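Thiamine-binding periplasmic protein (Escherichia coli, PDB 2QRY) binds thiamine, thiamine phosphate and thiamine diphosphate with high affinity in the periplasm as the solute-binding component of the ThiBPQ ABC importer. Local coordinates at residues W115-V121 with V247-A251. Sequence-based numbering, arbitrary orientation.
With TPS (thiamin phosphate), chain E.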
loop_
_atom_site.group_PDB
_atom_site.type_symbol
_atom_site.label_atom_id
_atom_site.label_comp_id
_atom_site.label_asym_id
_atom_site.label_seq_id
_atom_site.Cartn_x
_atom_site.Cartn_y
_atom_site.Cartn_z
ATOM N N TRP A 115 10.012 12.506 -6.738
ATOM C CA TRP A 115 10.592 11.759 -5.642
ATOM C C TRP A 115 12.052 12.108 -5.423
ATOM O O TRP A 115 12.885 11.930 -6.308
ATOM C CB TRP A 115 10.446 10.259 -5.905
ATOM C CG TRP A 115 10.884 9.406 -4.756
ATOM C CD1 TRP A 115 12.145 8.933 -4.510
ATOM C CD2 TRP A 115 10.067 8.949 -3.676
ATOM N NE1 TRP A 115 12.160 8.209 -3.345
ATOM C CE2 TRP A 115 10.898 8.203 -2.810
ATOM C CE3 TRP A 115 8.711 9.098 -3.354
ATOM C CZ2 TRP A 115 10.417 7.604 -1.642
ATOM C CZ3 TRP A 115 8.232 8.505 -2.195
ATOM C CH2 TRP A 115 9.083 7.767 -1.353
ATOM N N ASN A 116 12.349 12.615 -4.233
ATOM C CA ASN A 116 13.711 12.980 -3.868
ATOM C C ASN A 116 13.995 12.406 -2.488
ATOM O O ASN A 116 13.602 12.988 -1.477
ATOM C CB ASN A 116 13.864 14.498 -3.851
ATOM N N ASN A 117 14.664 11.258 -2.447
ATOM C CA ASN A 117 14.996 10.614 -1.179
ATOM C C ASN A 117 16.200 9.692 -1.335
ATOM O O ASN A 117 16.211 8.801 -2.184
ATOM C CB ASN A 117 13.790 9.823 -0.651
ATOM C CG ASN A 117 13.973 9.370 0.789
ATOM O OD1 ASN A 117 14.779 8.480 1.081
ATOM N ND2 ASN A 117 13.233 9.991 1.698
ATOM N N ASP A 118 17.208 9.914 -0.493
ATOM C CA ASP A 118 18.445 9.139 -0.517
ATOM C C ASP A 118 18.327 7.738 0.077
ATOM O O ASP A 118 19.160 6.867 -0.199
ATOM C CB ASP A 118 19.542 9.913 0.223
ATOM N N THR A 119 17.286 7.515 0.876
ATOM C CA THR A 119 17.107 6.231 1.545
ATOM C C THR A 119 16.052 5.273 0.990
ATOM O O THR A 119 16.354 4.122 0.665
ATOM C CB THR A 119 16.803 6.466 3.040
ATOM O OG1 THR A 119 17.845 7.269 3.612
ATOM C CG2 THR A 119 16.706 5.135 3.793
ATOM N N PHE A 120 14.815 5.746 0.896
ATOM C CA PHE A 120 13.710 4.912 0.429
ATOM C C PHE A 120 13.450 4.981 -1.077
ATOM O O PHE A 120 13.206 6.048 -1.638
ATOM C CB PHE A 120 12.460 5.281 1.228
ATOM C CG PHE A 120 12.684 5.253 2.711
ATOM C CD1 PHE A 120 12.791 4.044 3.388
ATOM C CD2 PHE A 120 12.884 6.431 3.417
ATOM C CE1 PHE A 120 13.101 4.004 4.747
ATOM C CE2 PHE A 120 13.195 6.406 4.778
ATOM C CZ PHE A 120 13.306 5.188 5.442
ATOM N N VAL A 121 13.496 3.818 -1.714
ATOM C CA VAL A 121 13.292 3.698 -3.150
ATOM C C VAL A 121 11.884 3.208 -3.503
ATOM O O VAL A 121 11.447 2.150 -3.048
ATOM C CB VAL A 121 14.309 2.706 -3.763
ATOM C CG1 VAL A 121 14.224 2.739 -5.280
ATOM C CG2 VAL A 121 15.713 3.038 -3.292
ATOM N N VAL A 247 2.858 5.648 -2.387
ATOM C CA VAL A 247 4.051 5.285 -3.121
ATOM C C VAL A 247 4.736 4.309 -2.188
ATOM O O VAL A 247 5.221 4.698 -1.130
ATOM C CB VAL A 247 4.990 6.490 -3.362
ATOM C CG1 VAL A 247 6.253 6.018 -4.052
ATOM C CG2 VAL A 247 4.289 7.551 -4.202
ATOM N N GLU A 248 4.755 3.035 -2.560
ATOM C CA GLU A 248 5.398 2.034 -1.718
ATOM C C GLU A 248 6.897 2.126 -1.923
ATOM O O GLU A 248 7.360 2.436 -3.015
ATOM C CB GLU A 248 4.900 0.633 -2.075
ATOM C CG GLU A 248 3.396 0.498 -2.034
ATOM C CD GLU A 248 2.952 -0.944 -2.007
ATOM O OE1 GLU A 248 2.778 -1.493 -0.892
ATOM O OE2 GLU A 248 2.791 -1.532 -3.101
ATOM N N VAL A 249 7.653 1.838 -0.875
ATOM C CA VAL A 249 9.100 1.933 -0.952
ATOM C C VAL A 249 9.823 0.785 -0.271
ATOM O O VAL A 249 9.227 -0.020 0.442
ATOM C CB VAL A 249 9.589 3.240 -0.295
ATOM C CG1 VAL A 249 8.900 4.433 -0.935
ATOM C CG2 VAL A 249 9.292 3.210 1.190
ATOM N N ALA A 250 11.125 0.731 -0.507
ATOM C CA ALA A 250 11.990 -0.270 0.086
ATOM C C ALA A 250 13.294 0.433 0.480
ATOM O O ALA A 250 13.648 1.469 -0.094
ATOM C CB ALA A 250 12.263 -1.379 -0.905
ATOM N N ALA A 251 13.989 -0.120 1.468
ATOM C CA ALA A 251 15.251 0.445 1.919
ATOM C C ALA A 251 16.098 -0.645 2.564
ATOM O O ALA A 251 15.566 -1.642 3.069
ATOM C CB ALA A 251 14.998 1.561 2.911
HETATM C CM2 TPS E . -6.834 -7.212 -6.223
HETATM N N3 TPS E . -2.277 -4.145 -2.615
HETATM C C2 TPS E . -3.101 -4.902 -1.919
HETATM S S1 TPS E . -2.610 -4.669 -0.283
HETATM C C5 TPS E . -1.288 -3.534 -0.588
HETATM C C4 TPS E . -1.322 -3.423 -1.962
HETATM C CM4 TPS E . -0.334 -2.522 -2.694
HETATM C C6 TPS E . -0.440 -2.925 0.485
HETATM C C7 TPS E . -0.975 -3.648 1.721
HETATM O O7 TPS E . -0.382 -3.233 2.945
HETATM N N1A TPS E . -5.803 -5.098 -5.504
HETATM C C2A TPS E . -5.671 -6.416 -5.679
HETATM N N3A TPS E . -4.533 -7.038 -5.378
HETATM C C4A TPS E . -3.471 -6.363 -4.887
HETATM N N4A TPS E . -2.303 -7.036 -4.580
HETATM C C5A TPS E . -3.574 -4.950 -4.686
HETATM C C6A TPS E . -4.799 -4.349 -5.021
HETATM C C7A TPS E . -2.418 -4.088 -4.124
HETATM P P1 TPS E . -1.073 -4.116 4.108
HETATM O O1 TPS E . -2.617 -3.956 4.032
HETATM O O2 TPS E . -0.515 -3.725 5.537
HETATM O O3 TPS E . -0.733 -5.601 3.853
#
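Val121 and Ala250 form an antiparallel hydrogen-bonded pair. Val121 N donates to Ala250 O at 2.9 Å, nearly straight and in the carbonyl plane. The return bond, from Ala250 N to Val121 O, is also 2.9 Å but more bent, at 143°. Val121 O takes a CA-H...O contact from Val249 as well, and Ala250 O takes one from Phe120.

The apolar packing falls to Trp115, Phe120, Val247, Val249 and Ala251. With CG anti to the backbone N (chi1 -174°), the Trp115 indole reaches strand 243-252 with its six-membered ring. Trp115 CH2 meets Val249 CG1 at 3.4 Å, and Trp115 CZ3 meets Val247 CG1 at 3.7 Å. Phe120 CB rests on Val249 CG2, while Phe120 CD1 touches Ala251 CB at 3.4 Å. Leu90 of helix 90-96 touches Trp115, Phe120 and Val249.

Two polar groups shape the loop. Trp115 NE1 donates to Phe120 O at 2.9 Å, close to the indole plane, which helps fix the ring's rotation. A leucine in place of Trp115 would probably leave Phe120 O without this donor and open a gap beside Val247 and Val249. Asn117 OD1 accepts from Thr119 N and Phe120 N, which approach from opposite faces of its amide plane. The bond from Thr119 N closes an Asx turn, and that from Phe120 N extends it to an Asx motif.

The pairing joins strands 121-133 and 243-252 in the mixed sheet of this periplasmic solute-binding protein. Strand 243-252 also carries Glu248 into the thiamin phosphate pocket. Glu248 CB leaves the strand away from segment 115-121. Glu248 OE2 lies 3.3 Å from CM4 of thiamin phosphate, and Glu248 OE1 is hydrogen-bonded to Tyr30 OH.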